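Local structure of putative surface anchored protein (Clostridium perfringens B, 4NI6) at residues T51-V57 / E96-E102; D29-V33 / G88-L92; V107-I111 / D120-V124. The protein probably forms part of the repetitive Ig-like shaft of a cell-surface adhesin, whose domains are stabilised by autocatalytically generated Thr-Gln ester bonds. All coordinates share one frame; numbering follows the deposited sequence. Where two conformers were deposited one is given.

Interaction 1. Residues T51-V57 / E96-E102; sequences TGKLMHV and EKYVVFE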
# COMPACT_ATOMS: atom_id res chain seq x y z
N THR A 51 -7.57 -3.21 0.10
CA THR A 51 -6.64 -4.25 0.59
C THR A 51 -5.21 -3.84 0.36
O THR A 51 -4.79 -3.58 -0.76
CB THR A 51 -6.88 -5.59 -0.12
OG1 THR A 51 -8.21 -6.04 0.15
CG2 THR A 51 -5.87 -6.66 0.35
N GLY A 52 -4.45 -3.76 1.45
CA GLY A 52 -3.01 -3.52 1.38
C GLY A 52 -2.24 -4.76 1.75
O GLY A 52 -2.68 -5.53 2.59
N LYS A 53 -1.19 -4.99 0.99
CA LYS A 53 -0.30 -6.13 1.24
C LYS A 53 1.12 -5.65 1.38
O LYS A 53 1.60 -4.79 0.63
CB LYS A 53 -0.39 -7.13 0.12
CG LYS A 53 -1.75 -7.81 0.05
CD LYS A 53 -1.85 -8.76 -1.13
CE LYS A 53 -3.23 -9.39 -1.17
NZ LYS A 53 -3.48 -10.14 0.10
N LEU A 54 1.83 -6.21 2.36
CA LEU A 54 3.26 -5.96 2.53
C LEU A 54 3.98 -7.20 1.99
O LEU A 54 3.77 -8.30 2.50
CB LEU A 54 3.60 -5.75 4.01
CG LEU A 54 5.03 -5.37 4.34
CD1 LEU A 54 5.42 -4.06 3.67
CD2 LEU A 54 5.22 -5.28 5.85
N MET A 55 4.77 -7.01 0.94
CA MET A 55 5.42 -8.12 0.23
C MET A 55 6.93 -8.07 0.44
O MET A 55 7.54 -7.02 0.25
CB MET A 55 5.16 -7.95 -1.27
CG MET A 55 3.68 -7.82 -1.64
SD MET A 55 2.61 -9.21 -1.15
CE MET A 55 3.25 -10.44 -2.26
N HIS A 56 7.51 -9.20 0.81
CA HIS A 56 8.95 -9.38 0.84
C HIS A 56 9.44 -9.58 -0.56
O HIS A 56 8.96 -10.46 -1.29
CB HIS A 56 9.25 -10.58 1.74
CG HIS A 56 10.69 -10.93 1.86
ND1 HIS A 56 11.07 -12.17 2.22
CD2 HIS A 56 11.86 -10.21 1.64
CE1 HIS A 56 12.41 -12.22 2.33
NE2 HIS A 56 12.91 -11.04 1.96
N VAL A 57 10.32 -8.68 -1.00
CA VAL A 57 10.90 -8.72 -2.36
C VAL A 57 12.23 -9.44 -2.33
O VAL A 57 13.20 -8.94 -1.76
CB VAL A 57 11.16 -7.30 -2.90
CG1 VAL A 57 11.66 -7.36 -4.34
CG2 VAL A 57 9.92 -6.44 -2.77
N GLU A 96 16.55 -7.13 4.49
CA GLU A 96 15.55 -7.40 3.47
C GLU A 96 14.75 -6.18 3.06
O GLU A 96 14.66 -5.17 3.78
CB GLU A 96 14.66 -8.55 3.94
CG GLU A 96 15.42 -9.87 4.19
CD GLU A 96 16.16 -10.38 2.96
OE1 GLU A 96 15.51 -10.56 1.89
OE2 GLU A 96 17.41 -10.45 3.02
N LYS A 97 14.19 -6.32 1.88
CA LYS A 97 13.40 -5.30 1.21
C LYS A 97 11.94 -5.72 1.13
O LYS A 97 11.64 -6.87 0.84
CB LYS A 97 13.94 -5.09 -0.20
CG LYS A 97 13.24 -4.00 -1.01
CD LYS A 97 13.66 -4.06 -2.47
CE LYS A 97 14.97 -3.35 -2.72
NZ LYS A 97 15.27 -3.35 -4.18
N TYR A 98 11.06 -4.76 1.43
CA TYR A 98 9.61 -4.99 1.43
C TYR A 98 8.91 -3.88 0.67
O TYR A 98 9.30 -2.75 0.74
CB TYR A 98 9.05 -5.01 2.86
CG TYR A 98 9.72 -6.07 3.73
CD1 TYR A 98 10.94 -5.81 4.40
CD2 TYR A 98 9.18 -7.32 3.85
CE1 TYR A 98 11.63 -6.82 5.11
CE2 TYR A 98 9.85 -8.33 4.53
CZ TYR A 98 11.05 -8.06 5.18
OH TYR A 98 11.66 -9.03 5.93
N VAL A 99 7.81 -4.22 -0.01
CA VAL A 99 7.02 -3.25 -0.77
C VAL A 99 5.54 -3.39 -0.46
O VAL A 99 5.04 -4.48 -0.25
CB VAL A 99 7.33 -3.38 -2.28
CG1 VAL A 99 6.90 -4.74 -2.84
CG2 VAL A 99 6.72 -2.25 -3.11
N VAL A 100 4.87 -2.24 -0.44
CA VAL A 100 3.42 -2.21 -0.22
C VAL A 100 2.65 -2.16 -1.52
O VAL A 100 3.00 -1.38 -2.41
CB VAL A 100 3.01 -1.01 0.64
CG1 VAL A 100 1.49 -0.96 0.84
CG2 VAL A 100 3.72 -1.04 1.99
N PHE A 101 1.71 -3.10 -1.64
CA PHE A 101 0.72 -3.13 -2.72
C PHE A 101 -0.62 -2.63 -2.17
O PHE A 101 -0.97 -2.90 -1.02
CB PHE A 101 0.54 -4.56 -3.16
CG PHE A 101 1.62 -5.11 -4.05
CD1 PHE A 101 2.78 -4.41 -4.35
CD2 PHE A 101 1.47 -6.40 -4.56
CE1 PHE A 101 3.77 -4.97 -5.15
CE2 PHE A 101 2.45 -6.96 -5.38
CZ PHE A 101 3.60 -6.25 -5.66
N GLU A 102 -1.43 -1.96 -3.02
CA GLU A 102 -2.79 -1.52 -2.64
C GLU A 102 -3.77 -1.80 -3.77
O GLU A 102 -3.41 -1.68 -4.94
CB GLU A 102 -2.80 -0.01 -2.39
CG GLU A 102 -2.01 0.45 -1.19
CD GLU A 102 -2.62 0.14 0.17
OE1 GLU A 102 -1.96 0.48 1.21
OE2 GLU A 102 -3.65 -0.54 0.27
O HOH W 1 15.02 -8.57 0.11
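Glu-96 OE1 is gripped by two donors at the end of an antiparallel strand pair, 47-57 with 97-106, in the mixed sheet of this Ig-like domain. His-56 NE2 donates to it over 2.6 Å, nearly straight at 174° and exactly in the imidazole plane, and is met by the anti lone pair of Glu-96 OE1, the one away from OE2. A water also donates to OE1, at 2.7 Å. The same water donates to Val-57 O and accepts from Lys-97 N, so it bridges both strands. OE1 sits at the imidazole edge, with the carboxylate plane turned 89° from the ring. His-56 reaches Glu-96 because its CG stands anti to the backbone N (chi1 178°), which carries the ring along the neighbouring strand and sets CD2 beside Lys-97 O. The Tyr-98 ring is slid away from the imidazole, centroids 5.1 Å apart, and its CE2 meets His-56 CB instead; the Tyr-98 hydroxyl has its own partner in Gln-93 N.

Paired backbone bonds at Lys-53/Phe-101 and Met-55/Val-99 fix the register; Met-55 N to Val-99 O, at 2.8 Å, is representative. Because side chains alternate, Leu-54, Tyr-98 and Val-100 share one face. There Leu-54 CD1 wedges against both neighbours, 3.8 Å from Tyr-98 CB, while Val-7 and Phe-87 of the other sheet pack on Val-100. The reverse face carries Met-55, whose CG lies over one face of the Phe-101 ring, 4.0 Å from the centroid, a CH-pi contact; the chain then bends, leaving SD oblique to the ring, 5.1 Å from the same centroid, a Met-aromatic contact. Farther along this face the packing tightens: Val-99 CG1 lies between its own backbone N and carbonyl carbon and presses to 3.5 Å from Val-57 CG2.

Interaction 2. Residues D29-V33 / G88-L92; sequences DGVDV and GNQKL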
# COMPACT_ATOMS: atom_id res chain seq x y z
N ASP A 29 12.80 -4.09 17.68
CA ASP A 29 11.44 -4.30 18.19
C ASP A 29 10.36 -4.47 17.11
O ASP A 29 9.16 -4.33 17.39
CB ASP A 29 11.06 -3.10 19.06
CG ASP A 29 11.27 -1.75 18.33
OD1 ASP A 29 11.99 -1.78 17.22
OD2 ASP A 29 10.79 -0.64 18.91
N GLY A 30 10.79 -4.73 15.87
CA GLY A 30 9.89 -4.66 14.72
C GLY A 30 9.86 -3.26 14.15
O GLY A 30 10.46 -2.33 14.68
N VAL A 31 9.01 -3.10 13.14
CA VAL A 31 8.90 -1.87 12.34
C VAL A 31 7.41 -1.57 12.19
O VAL A 31 6.66 -2.44 11.76
CB VAL A 31 9.56 -2.08 10.95
CG1 VAL A 31 9.48 -0.82 10.11
CG2 VAL A 31 11.01 -2.55 11.10
N ASP A 32 6.98 -0.38 12.62
CA ASP A 32 5.60 0.07 12.34
C ASP A 32 5.47 0.50 10.89
O ASP A 32 6.21 1.37 10.44
CB ASP A 32 5.21 1.21 13.28
CG ASP A 32 5.36 0.83 14.74
OD1 ASP A 32 5.35 -0.37 15.08
OD2 ASP A 32 5.50 1.76 15.56
N VAL A 33 4.58 -0.15 10.15
CA VAL A 33 4.50 0.11 8.71
C VAL A 33 3.11 0.66 8.39
O VAL A 33 2.11 0.03 8.72
CB VAL A 33 4.73 -1.17 7.89
CG1 VAL A 33 4.64 -0.88 6.38
CG2 VAL A 33 6.08 -1.78 8.23
N GLY A 88 0.40 -1.79 11.40
CA GLY A 88 0.92 -1.96 12.76
C GLY A 88 2.35 -2.44 12.78
O GLY A 88 3.09 -2.36 11.79
N ASN A 89 2.74 -2.97 13.92
CA ASN A 89 4.10 -3.46 14.14
C ASN A 89 4.36 -4.74 13.37
O ASN A 89 3.57 -5.68 13.43
CB ASN A 89 4.34 -3.71 15.64
CG ASN A 89 5.76 -4.17 15.95
OD1 ASN A 89 6.06 -5.36 15.86
ND2 ASN A 89 6.65 -3.20 16.09
N GLN A 90 5.44 -4.75 12.58
CA GLN A 90 5.80 -5.89 11.78
C GLN A 90 7.20 -6.33 12.14
O GLN A 90 8.12 -5.51 12.23
CB GLN A 90 5.72 -5.53 10.29
CG GLN A 90 4.30 -5.16 9.84
CD GLN A 90 3.39 -6.37 9.83
OE1 GLN A 90 3.82 -7.46 9.46
NE2 GLN A 90 2.12 -6.18 10.15
N LYS A 91 7.37 -7.62 12.32
CA LYS A 91 8.68 -8.11 12.72
C LYS A 91 9.50 -8.52 11.48
O LYS A 91 9.38 -9.65 11.01
CB LYS A 91 8.59 -9.21 13.80
CG LYS A 91 7.98 -8.79 15.15
CD LYS A 91 8.95 -8.09 16.09
CE LYS A 91 8.24 -7.58 17.35
NZ LYS A 91 7.99 -8.68 18.35
N LEU A 92 10.08 -7.51 10.83
CA LEU A 92 10.79 -7.65 9.55
C LEU A 92 12.25 -8.10 9.67
O LEU A 92 12.85 -8.03 10.76
CB LEU A 92 10.72 -6.33 8.77
CG LEU A 92 9.29 -5.80 8.55
CD1 LEU A 92 9.28 -4.55 7.70
CD2 LEU A 92 8.43 -6.87 7.88
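An antiparallel strand pair, Val-31 to Val-33 against Gly-88 to Gln-90, opens here into the loops at its end. Val-31 and Gln-90 make the firm hydrogen-bonded pair: Val-31 N reaches Gln-90 O at 2.7 Å, and Gln-90 N returns to Val-31 O at 2.7 Å. The second bond is unusual in direction, its donor standing 39° out of the carbonyl plane and hence off the lone pairs, in keeping with the strongly crossed strands.

On the face shared by Asp-32 and Asn-89, a single amide nitrogen serves two acceptors. Asn-89 ND2 donates to Asp-29 O at 3.0 Å and, more distantly, to Asp-32 OD1 at 3.3 Å; the acceptors lie well apart around the nitrogen, and both are tilted slightly from the amide plane. Asp-32 OD1 is met almost along its C-O bond, with the carboxylate plane turned 73° from the amide. Chi1 of Asn-89 (-178°) holds CG anti to its backbone N, which brings the amide toward the partner segment, with ND2 between Asp-29 O and Asp-32 OD1.

These strands border one another in the four-strand sheet of the Ig-like sandwich, 81-90 being one of its two outermost strands. Strand 3-9 flanks the other edge of 31-39, and just beyond its end Asp-10 OD1 accepts from Asp-32 N.

Beyond the pair, Gly-30 has a positive phi and no side chain, and its CA passes 3.2 Å from Gln-90 O. Lys-91, centre of an inverse gamma turn, doubles back so that its CE lies 3.4 Å from Asp-29 O. After that turn, Leu-92 CD1 touches Val-31 CB at 4.1 Å, with Val-33 CG2 slightly farther off, and Leu-137 of the opposing sheet packs on both Leu-92 and Val-33.

Interaction 3. Residues V107-I111 / D120-V124; sequences VENLI and DTKQV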
# COMPACT_ATOMS: atom_id res chain seq x y z
N VAL A 107 -17.53 -1.19 -3.53
CA VAL A 107 -18.52 -2.07 -2.94
C VAL A 107 -19.70 -2.31 -3.91
O VAL A 107 -20.19 -3.44 -4.03
CB VAL A 107 -19.03 -1.51 -1.60
CG1 VAL A 107 -20.20 -2.33 -1.07
CG2 VAL A 107 -17.89 -1.47 -0.58
N GLU A 108 -20.11 -1.24 -4.58
CA GLU A 108 -21.21 -1.28 -5.55
C GLU A 108 -20.69 -1.49 -6.97
O GLU A 108 -19.55 -1.16 -7.28
CB GLU A 108 -21.99 0.03 -5.48
CG GLU A 108 -22.46 0.41 -4.09
CD GLU A 108 -23.56 -0.50 -3.58
OE1 GLU A 108 -23.79 -0.50 -2.35
OE2 GLU A 108 -24.22 -1.15 -4.41
N ASN A 109 -21.57 -1.99 -7.84
CA ASN A 109 -21.27 -1.98 -9.27
C ASN A 109 -21.28 -0.54 -9.77
O ASN A 109 -22.26 0.19 -9.55
CB ASN A 109 -22.29 -2.83 -10.04
CG ASN A 109 -22.08 -4.32 -9.82
OD1 ASN A 109 -20.96 -4.79 -9.60
ND2 ASN A 109 -23.17 -5.08 -9.87
N LEU A 110 -20.22 -0.13 -10.46
CA LEU A 110 -20.08 1.24 -10.93
C LEU A 110 -19.74 1.31 -12.42
O LEU A 110 -19.71 2.40 -12.99
CB LEU A 110 -19.00 1.98 -10.12
CG LEU A 110 -19.24 2.17 -8.62
CD1 LEU A 110 -18.00 2.78 -7.98
CD2 LEU A 110 -20.46 3.05 -8.37
N ILE A 111 -19.57 0.15 -13.06
CA ILE A 111 -19.14 0.05 -14.47
C ILE A 111 -19.97 -1.01 -15.23
O ILE A 111 -20.39 -2.01 -14.63
CB ILE A 111 -17.65 -0.33 -14.57
CG1 ILE A 111 -16.77 0.82 -14.06
CG2 ILE A 111 -17.28 -0.72 -16.00
CD1 ILE A 111 -15.31 0.45 -13.92
N ASP A 120 -22.66 -3.69 -13.92
CA ASP A 120 -22.49 -5.10 -13.59
C ASP A 120 -21.11 -5.42 -13.02
O ASP A 120 -20.82 -6.58 -12.68
CB ASP A 120 -22.78 -6.03 -14.77
CG ASP A 120 -21.88 -5.76 -15.98
OD1 ASP A 120 -20.80 -5.16 -15.83
OD2 ASP A 120 -22.25 -6.21 -17.08
N THR A 121 -20.26 -4.39 -12.85
CA THR A 121 -18.85 -4.57 -12.54
C THR A 121 -18.42 -3.52 -11.53
O THR A 121 -18.81 -2.38 -11.59
CB THR A 121 -17.96 -4.47 -13.80
OG1 THR A 121 -18.35 -5.50 -14.73
CG2 THR A 121 -16.51 -4.64 -13.44
N LYS A 122 -17.62 -3.96 -10.56
CA LYS A 122 -17.02 -3.08 -9.55
C LYS A 122 -15.80 -2.35 -10.15
O LYS A 122 -15.08 -2.91 -10.98
CB LYS A 122 -16.60 -3.88 -8.29
CG LYS A 122 -17.72 -4.64 -7.56
CD LYS A 122 -17.20 -5.61 -6.48
CE LYS A 122 -18.30 -6.52 -5.92
NZ LYS A 122 -17.89 -7.48 -4.85
N GLN A 123 -15.63 -1.07 -9.82
CA GLN A 123 -14.43 -0.32 -10.20
C GLN A 123 -13.25 -0.83 -9.37
O GLN A 123 -13.33 -0.84 -8.14
CB GLN A 123 -14.61 1.17 -9.92
CG GLN A 123 -13.41 1.96 -10.42
CD GLN A 123 -13.52 3.43 -10.14
OE1 GLN A 123 -14.15 3.85 -9.18
NE2 GLN A 123 -12.84 4.22 -10.93
N VAL A 124 -12.19 -1.28 -10.03
CA VAL A 124 -10.96 -1.73 -9.34
C VAL A 124 -9.88 -0.80 -9.80
O VAL A 124 -9.62 -0.66 -10.99
CB VAL A 124 -10.64 -3.18 -9.73
CG1 VAL A 124 -9.26 -3.57 -9.22
CG2 VAL A 124 -11.70 -4.12 -9.16
O HOH W 2 -19.53 -5.60 -3.01
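Asn-109 leans its whole side chain on the peptide that joins Asp-120 to Thr-121. Its CB starts 3.8 Å from Thr-121 O. CG, set anti to the residue's own carbonyl carbon (chi1 -72°), then comes to 3.5 Å from Asp-120 C. At the tip the amide divides: ND2 lies 3.8 Å from Asp-120 CA, while OD1 approaches Thr-121 N to 3.3 Å. The angle there is too poor for a hydrogen bond, and the amide packs against the peptide.

The bonding lies in the backbone, where a classic beta bulge places Asp-120 and Thr-121 together opposite Ile-111. Ile-111 O takes a sound bond from Asp-120 N at 2.9 Å and a weak, bent one from Thr-121 N (129° at the hydrogen). Thr-121 O in turn is gripped by two successive amides, Leu-110 N at 2.9 Å and Ile-111 N at 3.0 Å. The axes of the short strands 109-111 and 121-124 lie at 74°, far from plain antiparallel. Within the bulge, Thr-121 OG1 donates to Asp-120 OD1 from above the carboxylate plane, tying the two adjacent side chains together. Farther on, Ile-111 CD1 lies 3.9 Å from Gln-123 CA, the two side chains crossing at about a right angle.

The contact closes an exposed beta hairpin between 109-111, a short, weakly bonded strand, and the start of strand 121-139, reached after the chain turns a corner at Val-107 and Glu-108. Leu-110 packs on Tyr-48 of strand 47-57, and the amide of Gln-123 is held by Tyr-48 OH and Asp-41 O. Strand 97-106 neighbours 121-139 in the sheet, and Ser-106 OG bonds to Glu-108 O and Gln-123 N.

How the interactions relate
Interactions 1 and 2 are two halves of one core: each pairs strands within its own sheet, and the sheets face each other with the contact centres 13 Å apart. Tyr-98 CE1 meets Leu-92 CB at 3.8 Å, and Leu-54 CD2 meets Gln-90 CG at 4.1 Å. Their segments alternate along the chain, so the two pairings cross in sequence. Interaction 3 lies on the opposite side of the chain's centre from interaction 2, centres 34 Å apart. It is tied to interaction 1 through the neighbouring strands 97-106 and 121-139, although the nearest atoms remain about 7 Å apart. All three pairings are noncovalent, distinct from the Thr-Gln ester bond.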